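Local coordinates for protein glutamine synthetase (Helicobacter pylori, PDB 5ZLI) that belongs to the glutamine synthetase family, type I beta, and assembles from twelve subunits, each combining a beta-Grasp domain with a catalytic domain, at residues V219-V224 / Q228-V233; V207-Q212 / K249-M254. All blocks are in the same frame, centred on the assembly; numbering follows the deposited sequence.

Interaction 1 (V219-V224 / Q228-V233); sequences VVHHEV and QGEVGV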
loop_
_atom_site.group_PDB
_atom_site.type_symbol
_atom_site.label_atom_id
_atom_site.label_comp_id
_atom_site.label_asym_id
_atom_site.label_seq_id
_atom_site.Cartn_x
_atom_site.Cartn_y
_atom_site.Cartn_z
ATOM N N VAL B 219 -12.386 39.285 30.934
ATOM C CA VAL B 219 -11.050 38.744 30.733
ATOM C C VAL B 219 -11.125 37.501 29.858
ATOM O O VAL B 219 -12.120 36.775 29.865
ATOM C CB VAL B 219 -10.374 38.429 32.089
ATOM C CG1 VAL B 219 -11.011 37.223 32.730
ATOM C CG2 VAL B 219 -8.891 38.201 31.911
ATOM N N VAL B 220 -10.074 37.266 29.077
ATOM C CA VAL B 220 -9.969 36.027 28.318
ATOM C C VAL B 220 -8.503 35.634 28.198
ATOM O O VAL B 220 -7.698 36.367 27.605
ATOM C CB VAL B 220 -10.663 36.164 26.955
ATOM C CG1 VAL B 220 -10.018 37.220 26.144
ATOM C CG2 VAL B 220 -10.631 34.861 26.213
ATOM N N HIS B 221 -8.153 34.446 28.706
ATOM C CA HIS B 221 -6.768 33.999 28.690
ATOM C C HIS B 221 -6.748 32.520 28.407
ATOM O O HIS B 221 -7.744 31.826 28.573
ATOM C CB HIS B 221 -6.019 34.276 30.036
ATOM C CG HIS B 221 -6.651 33.666 31.267
ATOM N ND1 HIS B 221 -6.362 32.389 31.710
ATOM C CD2 HIS B 221 -7.586 34.148 32.128
ATOM C CE1 HIS B 221 -7.069 32.121 32.796
ATOM N NE2 HIS B 221 -7.829 33.166 33.064
ATOM N N HIS B 222 -5.609 32.054 27.931
ATOM C CA HIS B 222 -5.313 30.637 28.061
ATOM C C HIS B 222 -5.308 30.240 29.544
ATOM O O HIS B 222 -5.002 31.045 30.423
ATOM C CB HIS B 222 -3.954 30.349 27.436
ATOM C CG HIS B 222 -3.821 28.970 26.876
ATOM N ND1 HIS B 222 -3.951 28.694 25.533
ATOM C CD2 HIS B 222 -3.600 27.781 27.484
ATOM C CE1 HIS B 222 -3.789 27.398 25.333
ATOM N NE2 HIS B 222 -3.576 26.822 26.502
ATOM N N GLU B 223 -5.635 28.983 29.834
ATOM C CA GLU B 223 -5.535 28.490 31.211
ATOM C C GLU B 223 -4.360 27.529 31.396
ATOM O O GLU B 223 -3.588 27.284 30.471
ATOM C CB GLU B 223 -6.847 27.834 31.626
ATOM C CG GLU B 223 -7.625 28.601 32.691
ATOM C CD GLU B 223 -6.887 28.633 34.036
ATOM O OE1 GLU B 223 -6.817 29.719 34.665
ATOM O OE2 GLU B 223 -6.420 27.545 34.491
ATOM N N VAL B 224 -4.277 26.932 32.593
ATOM C CA VAL B 224 -3.064 26.232 33.039
ATOM C C VAL B 224 -2.862 24.906 32.293
ATOM O O VAL B 224 -1.729 24.525 31.980
ATOM C CB VAL B 224 -3.087 26.010 34.564
ATOM C CG1 VAL B 224 -1.999 25.037 34.966
ATOM C CG2 VAL B 224 -2.949 27.319 35.294
ATOM N N GLN B 228 -6.653 24.424 27.530
ATOM C CA GLN B 228 -7.650 24.965 28.420
ATOM C C GLN B 228 -7.776 26.468 28.203
ATOM O O GLN B 228 -6.838 27.142 27.755
ATOM C CB GLN B 228 -7.275 24.659 29.867
ATOM C CG GLN B 228 -8.473 24.446 30.744
ATOM C CD GLN B 228 -8.112 24.245 32.181
ATOM O OE1 GLN B 228 -6.977 24.481 32.588
ATOM N NE2 GLN B 228 -9.083 23.846 32.974
ATOM N N GLY B 229 -8.949 26.990 28.554
ATOM C CA GLY B 229 -9.269 28.386 28.326
ATOM C C GLY B 229 -10.347 28.815 29.293
ATOM O O GLY B 229 -10.903 27.999 30.030
ATOM N N GLU B 230 -10.643 30.111 29.276
ATOM C CA GLU B 230 -11.573 30.681 30.237
ATOM C C GLU B 230 -11.985 32.071 29.746
ATOM O O GLU B 230 -11.174 32.806 29.174
ATOM C CB GLU B 230 -10.889 30.775 31.613
ATOM C CG GLU B 230 -11.756 30.813 32.893
ATOM C CD GLU B 230 -10.888 31.122 34.123
ATOM O OE1 GLU B 230 -11.351 31.003 35.285
ATOM O OE2 GLU B 230 -9.699 31.441 33.905
ATOM N N VAL B 231 -13.237 32.442 30.013
ATOM C CA VAL B 231 -13.733 33.788 29.746
ATOM C C VAL B 231 -14.477 34.261 30.989
ATOM O O VAL B 231 -15.306 33.534 31.547
ATOM C CB VAL B 231 -14.650 33.848 28.505
ATOM C CG1 VAL B 231 -15.178 35.274 28.293
ATOM C CG2 VAL B 231 -13.915 33.362 27.272
ATOM N N GLY B 232 -14.148 35.469 31.439
ATOM C CA GLY B 232 -14.855 36.103 32.533
ATOM C C GLY B 232 -16.077 36.847 32.032
ATOM O O GLY B 232 -15.972 37.693 31.140
ATOM N N VAL B 233 -17.236 36.543 32.629
ATOM C CA VAL B 233 -18.510 37.148 32.268
ATOM C C VAL B 233 -19.012 37.984 33.448
ATOM O O VAL B 233 -18.612 37.797 34.599
ATOM C CB VAL B 233 -19.544 36.075 31.859
ATOM C CG1 VAL B 233 -19.236 35.554 30.493
ATOM C CG2 VAL B 233 -19.516 34.927 32.831
#
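Residues 219-222 and 228-233 run antiparallel, their axes 4.8 Å apart at closest approach and 171° from one another. Gly232 N gives a hydrogen bond to Val219 O at 2.9 Å. His221 and Glu230 form a hydrogen-bonded pair, though both of its backbone bonds are weak. Past the end of the first strand, Glu223 N reaches Gln228 O at 3.0 Å, arriving from above the carbonyl plane. The two strands make a beta hairpin in the catalytic domain, joined by the loop 223-227. Strand 228-237 also pairs with strand 133-145. On the other edge, Val219 and Val220 join a strand of the second subunit, so the sheet continues across the interface.

Val220 and Val231 point the same way, with their CG2 methyls 3.8 Å apart, on the face covered by helix 200-212. His221 and Glu230 share the other face. The chi1 of His221 (57°) holds the ring between its own backbone N and carbonyl carbon, beside the extended Glu230 chain. His221 NE2 lies 2.7 Å from Glu230 OE2, with ring and carboxylate planes 82° apart. Glu223 bends at chi2, and its OE1 comes to 3.4 Å from Glu230 OE2. Both are acceptors and no hydrogen bond joins them; Glu139 and Glu141 extend this acidic cluster. Glu223 OE2 accepts a hydrogen bond from Val224 N at 2.9 Å, met from above the carboxylate plane. The His222 ring lays one face over Gln228 O, which is 3.3 Å from His222 CD2. His222 ND1 is hydrogen-bonded to Asp197, and Gln228 NE2 to Ser276.

Interaction 2 (V207-Q212 / K249-M254); sequences VKVLNQ and KYVVKM
Val251 of helix 238-258 meets Val209 and Leu210 of helix 200-212, where these two helices of the catalytic domain come side by side. The contact is small and wholly apolar. It buries about 155 Å², counting both sides, and no hydrogen bond crosses it. The nearest alpha carbons are those of Leu210 and Val251, 6.5 Å apart. All three side chains are buried.

Val251 is the single residue of its segment that carries the contact, and it points toward the other helix. Its CG1 is anti to the backbone N (chi1 172°) and does most of the touching. This methyl lies 3.5 Å from Val209 CG1 and 3.6 Å from Leu210 CD2, so it is shared between two consecutive residues of the facing helix. Val209 also points toward the partner segment, and its CB is 3.7 Å from Val251 CG1. Leu210 starts out along the flank of its helix. With chi1 at -66° and chi2 at 180°, its CD2 branch is carried across to Val251. Leu210 CD2 lies 3.6 Å from Val251 CB and 4.0 Å from Val251 CG2. In both pairs the side chains cross at a slant. The attraction is therefore van der Waals contact between methyl and methine groups.

On one flank, Pro88 of the same chain packs against Val209, while Tyr250 hydrogen-bonds to Asp87 and meets Phe89 edge to face. The helix pair thus borders the beta-Grasp domain of its own subunit. On the sheet side, Leu210 rests on Thr217 of strand 217-222 and on Val231 of strand 228-237.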
loop_
_atom_site.group_PDB
_atom_site.type_symbol
_atom_site.label_atom_id
_atom_site.label_comp_id
_atom_site.label_asym_id
_atom_site.label_seq_id
_atom_site.Cartn_x
_atom_site.Cartn_y
_atom_site.Cartn_z
ATOM N N VAL B 207 -15.538 35.276 22.653
ATOM C CA VAL B 207 -16.109 36.447 23.307
ATOM C C VAL B 207 -16.765 37.398 22.305
ATOM O O VAL B 207 -17.664 38.158 22.664
ATOM C CB VAL B 207 -15.057 37.143 24.187
ATOM C CG1 VAL B 207 -14.131 36.116 24.820
ATOM C CG2 VAL B 207 -14.319 38.107 23.388
ATOM N N LYS B 208 -16.364 37.381 21.043
ATOM C CA LYS B 208 -17.157 38.158 20.101
ATOM C C LYS B 208 -18.583 37.631 20.055
ATOM O O LYS B 208 -19.543 38.404 20.060
ATOM C CB LYS B 208 -16.528 38.147 18.711
ATOM C CG LYS B 208 -15.516 39.247 18.523
ATOM C CD LYS B 208 -16.177 40.578 18.808
ATOM C CE LYS B 208 -15.247 41.519 19.551
ATOM N NZ LYS B 208 -14.203 42.033 18.628
ATOM N N VAL B 209 -18.742 36.314 20.085
ATOM C CA VAL B 209 -20.072 35.753 19.962
ATOM C C VAL B 209 -20.784 35.772 21.300
ATOM O O VAL B 209 -22.016 35.884 21.342
ATOM C CB VAL B 209 -20.025 34.347 19.355
ATOM C CG1 VAL B 209 -21.432 33.758 19.303
ATOM C CG2 VAL B 209 -19.450 34.404 17.972
ATOM N N LEU B 210 -20.053 35.677 22.410
ATOM C CA LEU B 210 -20.712 35.822 23.700
ATOM C C LEU B 210 -21.434 37.153 23.774
ATOM O O LEU B 210 -22.605 37.223 24.147
ATOM C CB LEU B 210 -19.697 35.731 24.825
ATOM C CG LEU B 210 -19.027 34.378 24.981
ATOM C CD1 LEU B 210 -18.034 34.393 26.126
ATOM C CD2 LEU B 210 -20.079 33.341 25.205
ATOM N N ASN B 211 -20.773 38.223 23.370
ATOM C CA ASN B 211 -21.472 39.491 23.405
ATOM C C ASN B 211 -22.636 39.476 22.441
ATOM O O ASN B 211 -23.665 40.101 22.719
ATOM C CB ASN B 211 -20.549 40.664 23.085
ATOM C CG ASN B 211 -19.245 40.620 23.831
ATOM O OD1 ASN B 211 -18.202 40.758 23.224
ATOM N ND2 ASN B 211 -19.293 40.461 25.143
ATOM N N GLN B 212 -22.518 38.743 21.326
ATOM C CA GLN B 212 -23.632 38.738 20.371
ATOM C C GLN B 212 -24.918 38.239 21.015
ATOM O O GLN B 212 -26.019 38.583 20.576
ATOM C CB GLN B 212 -23.297 37.887 19.154
ATOM C CG GLN B 212 -22.337 38.547 18.216
ATOM C CD GLN B 212 -22.093 37.713 16.989
ATOM O OE1 GLN B 212 -23.038 37.278 16.317
ATOM N NE2 GLN B 212 -20.817 37.456 16.696
ATOM N N LYS B 249 -21.767 28.047 27.421
ATOM C CA LYS B 249 -21.410 26.672 27.041
ATOM C C LYS B 249 -21.738 26.394 25.572
ATOM O O LYS B 249 -20.898 25.908 24.811
ATOM C CB LYS B 249 -22.109 25.655 27.961
ATOM C CG LYS B 249 -21.494 25.493 29.384
ATOM C CD LYS B 249 -22.310 24.498 30.220
ATOM C CE LYS B 249 -21.861 24.457 31.705
ATOM N NZ LYS B 249 -22.741 23.618 32.631
ATOM N N TYR B 250 -22.936 26.764 25.150
ATOM C CA TYR B 250 -23.342 26.638 23.756
ATOM C C TYR B 250 -22.417 27.412 22.819
ATOM O O TYR B 250 -22.087 26.936 21.732
ATOM C CB TYR B 250 -24.781 27.146 23.649
ATOM C CG TYR B 250 -25.361 27.256 22.275
ATOM C CD1 TYR B 250 -25.484 26.148 21.450
ATOM C CD2 TYR B 250 -25.842 28.487 21.806
ATOM C CE1 TYR B 250 -26.052 26.254 20.175
ATOM C CE2 TYR B 250 -26.411 28.605 20.519
ATOM C CZ TYR B 250 -26.508 27.482 19.720
ATOM O OH TYR B 250 -27.059 27.583 18.474
ATOM N N VAL B 251 -21.977 28.607 23.226
ATOM C CA VAL B 251 -21.264 29.480 22.301
ATOM C C VAL B 251 -19.869 28.959 22.037
ATOM O O VAL B 251 -19.350 29.078 20.927
ATOM C CB VAL B 251 -21.245 30.932 22.809
ATOM C CG1 VAL B 251 -20.337 31.773 21.955
ATOM C CG2 VAL B 251 -22.638 31.518 22.763
ATOM N N VAL B 252 -19.184 28.516 23.073
ATOM C CA VAL B 252 -17.865 27.968 22.835
ATOM C C VAL B 252 -17.973 26.618 22.121
ATOM O O VAL B 252 -17.221 26.354 21.178
ATOM C CB VAL B 252 -17.050 27.926 24.138
ATOM C CG1 VAL B 252 -17.423 29.098 25.032
ATOM C CG2 VAL B 252 -17.279 26.687 24.843
ATOM N N LYS B 253 -18.945 25.778 22.494
ATOM C CA LYS B 253 -19.051 24.466 21.851
ATOM C C LYS B 253 -19.261 24.607 20.352
ATOM O O LYS B 253 -18.674 23.872 19.541
ATOM C CB LYS B 253 -20.200 23.643 22.440
ATOM C CG LYS B 253 -19.733 22.561 23.441
ATOM C CD LYS B 253 -20.910 21.903 24.152
ATOM C CE LYS B 253 -21.591 22.814 25.108
ATOM N NZ LYS B 253 -22.441 22.030 26.014
ATOM N N MET B 254 -20.051 25.590 19.975
ATOM C CA MET B 254 -20.421 25.784 18.603
ATOM C C MET B 254 -19.352 26.527 17.835
ATOM O O MET B 254 -19.348 26.482 16.599
ATOM C CB MET B 254 -21.734 26.506 18.584
ATOM C CG MET B 254 -22.881 25.588 18.839
ATOM S SD MET B 254 -23.051 24.506 17.448
ATOM C CE MET B 254 -23.902 25.619 16.338
#

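Overall arrangement
Both contacts are buried in the catalytic domain, with centres 13 Å apart. Interaction 1 is nested inside the loop closed by interaction 2: helix 200-212 leads into the hairpin, and helix 238-258 follows it. They touch directly. Val207 CG1 packs on the CG2 methyls of Val220 and Val231, and Leu210 CD1 lies 3.7 Å from Val231 CG1. Helix 200-212 thus meets the valine face of the hairpin with Val207 and Leu210, and helix 238-258 with Val209 and Leu210. Interaction 1 joins strands through backbone bonds and sets His221 beside Glu230 on one face, with Glu223 next to them, whereas interaction 2 is apolar and much smaller. Both touch the second subunit, interaction 1 through strand pairing and interaction 2 through Val207 and Lys208.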